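Local atomic coordinates of putative fumarylpyruvate hydrolase (Burkholderia cenocepacia, PDB entry 4MAQ), a protein that belongs to the fumarylacetoacetate hydrolase (FAH) family and is probably a hydrolase, built on the mixed beta-sheet fold of that family. Residues B[33-38]-B[201-206]; B[93-98]-B[109-114]. One frame throughout, in Å; residues are numbered along the deposited sequence.

Interaction 1 of 2, residues B[33-38]-B[201-206]; sequences VRRVFC and AGDLIF
Two neighbouring parallel strands of the mixed sheet in this FAH-family fold, 36-38 and 204-206, meet here, and a salt bridge fastens the loops that lead into them. In the sheet, F37 uses both its backbone groups: its N bonds to L204 O, its O takes F206 N at 2.8 Å, and one step earlier L204 N reaches R35 O. Ahead of the strands, R34 has CG anti to its backbone N (chi1 -159°) and bends at chi2 and chi3, so its guanidinium meets the D203 carboxylate side-on, the two planes 22° apart. R34 NE lies 2.7 Å from D203 OD1 and R34 NH1 2.9 Å from D203 OD2, both on syn lone pairs. The anti lone pair of D203 OD1 takes R35 N at 2.9 Å, while the F37 ring sets its CE2 edge against D203 OD2 at 3.5 Å. On the V36 and C38 side, V36 CG1 rests 3.7 Å from F206 CE1, and C38 SG sits obliquely by the same ring. R34 NH2 and R35 NE both pair with D67 of the second subunit. With its carboxylate held from several directions, buried D203 probably stays ionised and holds the R34 guanidinium in place, next to that D67 pairing.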
loop_
_atom_site.group_PDB
_atom_site.type_symbol
_atom_site.label_atom_id
_atom_site.label_comp_id
_atom_site.label_asym_id
_atom_site.label_seq_id
_atom_site.Cartn_x
_atom_site.Cartn_y
_atom_site.Cartn_z
ATOM N N VAL B 33 5.127 8.444 8.355
ATOM C CA VAL B 33 5.159 7.845 7.023
ATOM C C VAL B 33 3.778 7.902 6.386
ATOM O O VAL B 33 2.781 7.508 7.018
ATOM C CB VAL B 33 5.670 6.384 7.073
ATOM C CG1 VAL B 33 5.715 5.780 5.663
ATOM C CG2 VAL B 33 7.054 6.310 7.700
ATOM N N ARG B 34 3.759 8.339 5.124
ATOM C CA ARG B 34 2.533 8.496 4.349
ATOM C C ARG B 34 2.412 7.268 3.417
ATOM O O ARG B 34 1.744 6.287 3.772
ATOM C CB ARG B 34 2.528 9.877 3.651
ATOM C CG ARG B 34 1.160 10.393 3.238
ATOM C CD ARG B 34 0.495 9.652 2.080
ATOM N NE ARG B 34 1.234 9.845 0.824
ATOM C CZ ARG B 34 0.686 10.065 -0.368
ATOM N NH1 ARG B 34 1.472 10.246 -1.436
ATOM N NH2 ARG B 34 -0.652 10.149 -0.501
ATOM N N ARG B 35 3.095 7.293 2.270
ATOM C CA ARG B 35 3.212 6.105 1.412
ATOM C C ARG B 35 4.681 5.738 1.211
ATOM O O ARG B 35 5.563 6.547 1.520
ATOM C CB ARG B 35 2.536 6.329 0.053
ATOM C CG ARG B 35 1.019 6.367 0.100
ATOM C CD ARG B 35 0.442 6.531 -1.301
ATOM N NE ARG B 35 -0.957 6.956 -1.247
ATOM C CZ ARG B 35 -1.630 7.453 -2.276
ATOM N NH1 ARG B 35 -1.092 7.459 -3.509
ATOM N NH2 ARG B 35 -2.844 7.967 -2.052
ATOM N N VAL B 36 4.919 4.522 0.711
ATOM C CA VAL B 36 6.275 4.036 0.469
ATOM C C VAL B 36 6.372 3.560 -0.980
ATOM O O VAL B 36 5.665 2.622 -1.354
ATOM C CB VAL B 36 6.644 2.886 1.427
ATOM C CG1 VAL B 36 8.083 2.402 1.159
ATOM C CG2 VAL B 36 6.487 3.322 2.873
ATOM N N PHE B 37 7.236 4.200 -1.775
ATOM C CA PHE B 37 7.415 3.842 -3.178
ATOM C C PHE B 37 8.788 3.216 -3.354
ATOM O O PHE B 37 9.775 3.699 -2.767
ATOM C CB PHE B 37 7.328 5.094 -4.050
ATOM C CG PHE B 37 6.067 5.887 -3.837
ATOM C CD1 PHE B 37 4.896 5.504 -4.470
ATOM C CD2 PHE B 37 6.037 7.006 -3.002
ATOM C CE1 PHE B 37 3.717 6.213 -4.298
ATOM C CE2 PHE B 37 4.858 7.717 -2.835
ATOM C CZ PHE B 37 3.708 7.321 -3.483
ATOM N N CYS B 38 8.859 2.192 -4.202
ATOM C CA CYS B 38 10.111 1.437 -4.379
ATOM C C CYS B 38 10.376 1.274 -5.866
ATOM O O CYS B 38 9.543 0.753 -6.612
ATOM C CB CYS B 38 9.987 0.051 -3.753
ATOM S SG CYS B 38 9.459 0.057 -2.027
ATOM N N ALA B 201 4.386 15.152 1.684
ATOM C CA ALA B 201 5.227 15.146 2.871
ATOM C C ALA B 201 4.908 13.872 3.654
ATOM O O ALA B 201 3.748 13.544 3.875
ATOM C CB ALA B 201 4.933 16.371 3.722
ATOM N N GLY B 202 5.944 13.143 4.030
ATOM C CA GLY B 202 5.769 11.873 4.701
ATOM C C GLY B 202 6.066 10.670 3.819
ATOM O O GLY B 202 6.236 9.574 4.336
ATOM N N ASP B 203 6.159 10.870 2.506
ATOM C CA ASP B 203 6.503 9.754 1.616
ATOM C C ASP B 203 7.951 9.312 1.756
ATOM O O ASP B 203 8.852 10.123 2.013
ATOM C CB ASP B 203 6.189 10.088 0.153
ATOM C CG ASP B 203 4.700 10.127 -0.119
ATOM O OD1 ASP B 203 3.941 9.546 0.705
ATOM O OD2 ASP B 203 4.289 10.689 -1.149
ATOM N N LEU B 204 8.149 7.997 1.617
ATOM C CA LEU B 204 9.491 7.426 1.541
ATOM C C LEU B 204 9.659 6.815 0.158
ATOM O O LEU B 204 8.737 6.197 -0.362
ATOM C CB LEU B 204 9.719 6.329 2.604
ATOM C CG LEU B 204 9.630 6.772 4.066
ATOM C CD1 LEU B 204 9.838 5.542 4.959
ATOM C CD2 LEU B 204 10.636 7.861 4.393
ATOM N N ILE B 205 10.863 6.963 -0.417
ATOM C CA ILE B 205 11.181 6.336 -1.685
ATOM C C ILE B 205 12.441 5.502 -1.534
ATOM O O ILE B 205 13.510 6.009 -1.140
ATOM C CB ILE B 205 11.387 7.371 -2.806
ATOM C CG1 ILE B 205 10.171 8.316 -2.937
ATOM C CG2 ILE B 205 11.681 6.658 -4.124
ATOM C CD1 ILE B 205 10.432 9.485 -3.899
ATOM N N PHE B 206 12.303 4.205 -1.809
ATOM C CA PHE B 206 13.441 3.291 -1.859
ATOM C C PHE B 206 13.954 3.359 -3.300
ATOM O O PHE B 206 13.207 3.110 -4.242
ATOM C CB PHE B 206 12.973 1.869 -1.574
ATOM C CG PHE B 206 12.791 1.531 -0.123
ATOM C CD1 PHE B 206 11.849 2.194 0.658
ATOM C CD2 PHE B 206 13.518 0.500 0.437
ATOM C CE1 PHE B 206 11.649 1.840 1.989
ATOM C CE2 PHE B 206 13.332 0.145 1.775
ATOM C CZ PHE B 206 12.383 0.812 2.547
#

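Interaction 2 of 2, residues B[93-98]-B[109-114]; sequences VAIGKD and SHVWGY
Strands 93-95 and 111-114 run antiparallel, and the pairing slips by one residue beside A94, where W112 and G113 together face a single residue. A94 O accepts from both W112 N (2.8 Å) and G113 N (3.2 Å), while A94 N returns a nearly straight bond to G113 O. At the bulge W112 CB comes in beside A94 O, and with CG anti to the backbone N (chi1 -178°) the indole swings away from strand 93-95, its CE3 edge just reaching the methyl of A94. Both glycines make room for this tryptophan: a CB on G113 would collide with W112 CE3, and one on G96 with W112 CB. On the other face, V93 spreads its two methyls. CG1 nests against V111 CG2 at 3.7 Å, the two valines crossing at about a right angle, and CG2 lies beside Y114 CE2 at 3.8 Å. V111 also leans on I190 of helix 186-196. Past the strand end, G96 N bonds to H110 O at 2.8 Å, and H110 ND1, in its ring plane, gives a straight bond to K97 O at 2.9 Å from above the carbonyl plane. K97 leaves with CG anti to its backbone N and kinks at chi3 (63°), which lays CE squarely over the centre of the imidazole, 3.5 Å from the ring centroid, in a CH-pi contact. Its NZ carries on to S109 OG, itself bonded to D106 O, and to a water that weakly bridges to S109 O. The pair W112 and G113 opposite the single residue A94 defines a classic beta bulge, set where strand 85-95 ends and strand 111-122 begins.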
loop_
_atom_site.group_PDB
_atom_site.type_symbol
_atom_site.label_atom_id
_atom_site.label_comp_id
_atom_site.label_asym_id
_atom_site.label_seq_id
_atom_site.Cartn_x
_atom_site.Cartn_y
_atom_site.Cartn_z
ATOM N N VAL B 93 14.810 7.882 0.526
ATOM C CA VAL B 93 14.591 9.327 0.482
ATOM C C VAL B 93 13.280 9.677 1.155
ATOM O O VAL B 93 12.249 9.064 0.863
ATOM C CB VAL B 93 14.560 9.797 -0.993
ATOM C CG1 VAL B 93 14.453 11.302 -1.023
ATOM C CG2 VAL B 93 15.822 9.342 -1.733
ATOM N N ALA B 94 13.330 10.618 2.093
ATOM C CA ALA B 94 12.135 11.041 2.843
ATOM C C ALA B 94 11.664 12.391 2.332
ATOM O O ALA B 94 12.449 13.334 2.289
ATOM C CB ALA B 94 12.463 11.117 4.336
ATOM N N ILE B 95 10.382 12.484 1.962
ATOM C CA ILE B 95 9.838 13.693 1.333
ATOM C C ILE B 95 9.257 14.644 2.383
ATOM O O ILE B 95 8.538 14.221 3.291
ATOM C CB ILE B 95 8.749 13.279 0.321
ATOM C CG1 ILE B 95 9.363 12.360 -0.752
ATOM C CG2 ILE B 95 8.010 14.483 -0.293
ATOM C CD1 ILE B 95 10.490 13.000 -1.576
ATOM N N GLY B 96 9.527 15.936 2.224
ATOM C CA GLY B 96 9.004 16.939 3.156
ATOM C C GLY B 96 8.058 17.972 2.551
ATOM O O GLY B 96 7.534 18.816 3.273
ATOM N N LYS B 97 7.759 17.867 1.254
ATOM C CA LYS B 97 6.916 18.862 0.591
ATOM C C LYS B 97 6.097 18.204 -0.491
ATOM O O LYS B 97 6.642 17.498 -1.353
ATOM C CB LYS B 97 7.778 19.998 -0.014
ATOM C CG LYS B 97 7.008 21.104 -0.719
ATOM C CD LYS B 97 7.933 22.255 -1.075
ATOM C CE LYS B 97 9.022 21.865 -2.064
ATOM N NZ LYS B 97 9.765 23.066 -2.523
ATOM N N ASP B 98 4.792 18.466 -0.464
ATOM C CA ASP B 98 3.895 17.874 -1.445
ATOM C C ASP B 98 4.225 18.339 -2.871
ATOM O O ASP B 98 4.741 19.440 -3.080
ATOM C CB ASP B 98 2.455 18.343 -1.212
ATOM C CG ASP B 98 1.868 17.936 0.156
ATOM O OD1 ASP B 98 2.460 17.143 0.937
ATOM O OD2 ASP B 98 0.762 18.454 0.445
ATOM N N SER B 109 14.338 19.937 -3.655
ATOM C CA SER B 109 13.704 20.842 -2.692
ATOM C C SER B 109 12.526 20.219 -1.963
ATOM O O SER B 109 12.073 20.762 -0.958
ATOM C CB SER B 109 13.261 22.150 -3.329
ATOM O OG SER B 109 12.047 21.991 -4.038
ATOM N N HIS B 110 12.025 19.100 -2.490
ATOM C CA HIS B 110 10.958 18.346 -1.835
ATOM C C HIS B 110 11.476 17.340 -0.833
ATOM O O HIS B 110 10.662 16.676 -0.173
ATOM C CB HIS B 110 10.099 17.617 -2.883
ATOM C CG HIS B 110 9.290 18.548 -3.752
ATOM N ND1 HIS B 110 7.938 18.762 -3.557
ATOM C CD2 HIS B 110 9.649 19.336 -4.797
ATOM C CE1 HIS B 110 7.500 19.627 -4.458
ATOM N NE2 HIS B 110 8.516 19.985 -5.226
ATOM N N VAL B 111 12.797 17.186 -0.730
ATOM C CA VAL B 111 13.364 16.137 0.136
ATOM C C VAL B 111 13.623 16.663 1.546
ATOM O O VAL B 111 14.331 17.659 1.712
ATOM C CB VAL B 111 14.675 15.584 -0.458
ATOM C CG1 VAL B 111 15.372 14.629 0.499
ATOM C CG2 VAL B 111 14.382 14.906 -1.791
ATOM N N TRP B 112 13.029 16.017 2.554
ATOM C CA TRP B 112 13.325 16.327 3.956
ATOM C C TRP B 112 14.671 15.713 4.386
ATOM O O TRP B 112 15.440 16.347 5.105
ATOM C CB TRP B 112 12.180 15.827 4.884
ATOM C CG TRP B 112 12.491 16.196 6.279
ATOM C CD1 TRP B 112 12.260 17.398 6.882
ATOM C CD2 TRP B 112 13.244 15.414 7.214
ATOM N NE1 TRP B 112 12.770 17.397 8.142
ATOM C CE2 TRP B 112 13.405 16.207 8.378
ATOM C CE3 TRP B 112 13.788 14.118 7.192
ATOM C CZ2 TRP B 112 14.076 15.748 9.517
ATOM C CZ3 TRP B 112 14.473 13.669 8.335
ATOM C CH2 TRP B 112 14.593 14.483 9.475
ATOM N N GLY B 113 14.935 14.472 4.005
ATOM C CA GLY B 113 16.114 13.783 4.500
ATOM C C GLY B 113 16.280 12.406 3.934
ATOM O O GLY B 113 15.621 12.035 2.951
ATOM N N TYR B 114 17.189 11.651 4.542
ATOM C CA TYR B 114 17.621 10.371 4.004
ATOM C C TYR B 114 17.788 9.334 5.093
ATOM O O TYR B 114 18.153 9.661 6.226
ATOM C CB TYR B 114 18.981 10.528 3.306
ATOM C CG TYR B 114 18.880 11.401 2.091
ATOM C CD1 TYR B 114 19.068 12.777 2.199
ATOM C CD2 TYR B 114 18.584 10.863 0.833
ATOM C CE1 TYR B 114 18.949 13.611 1.106
ATOM C CE2 TYR B 114 18.453 11.687 -0.282
ATOM C CZ TYR B 114 18.636 13.060 -0.146
ATOM O OH TYR B 114 18.513 13.830 -1.292
HETATM O O HOH W 1 11.060 23.770 -0.048
#

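In the fold
From the N terminus the chain first lays down 33-38, whose partner 201-206 comes 163 residues later, so interaction 1 closes a long loop. Interaction 2 is nested inside it and closes a short one, with only ten residues, including helix 104-107, between 93-98 and 109-114. The two lie side by side in one mixed sheet, centres about 9 Å apart: strand 204-206 runs between 36-39 and 85-95, parallel to the first and antiparallel to the second. D203 O and I205 O probably accept from I95 N and V93 N, and L204 CD2 packs on A94 CB. Together they tie strands 36-39, 204-206, 85-95 and 111-122 into one sheet, and both touch the second subunit.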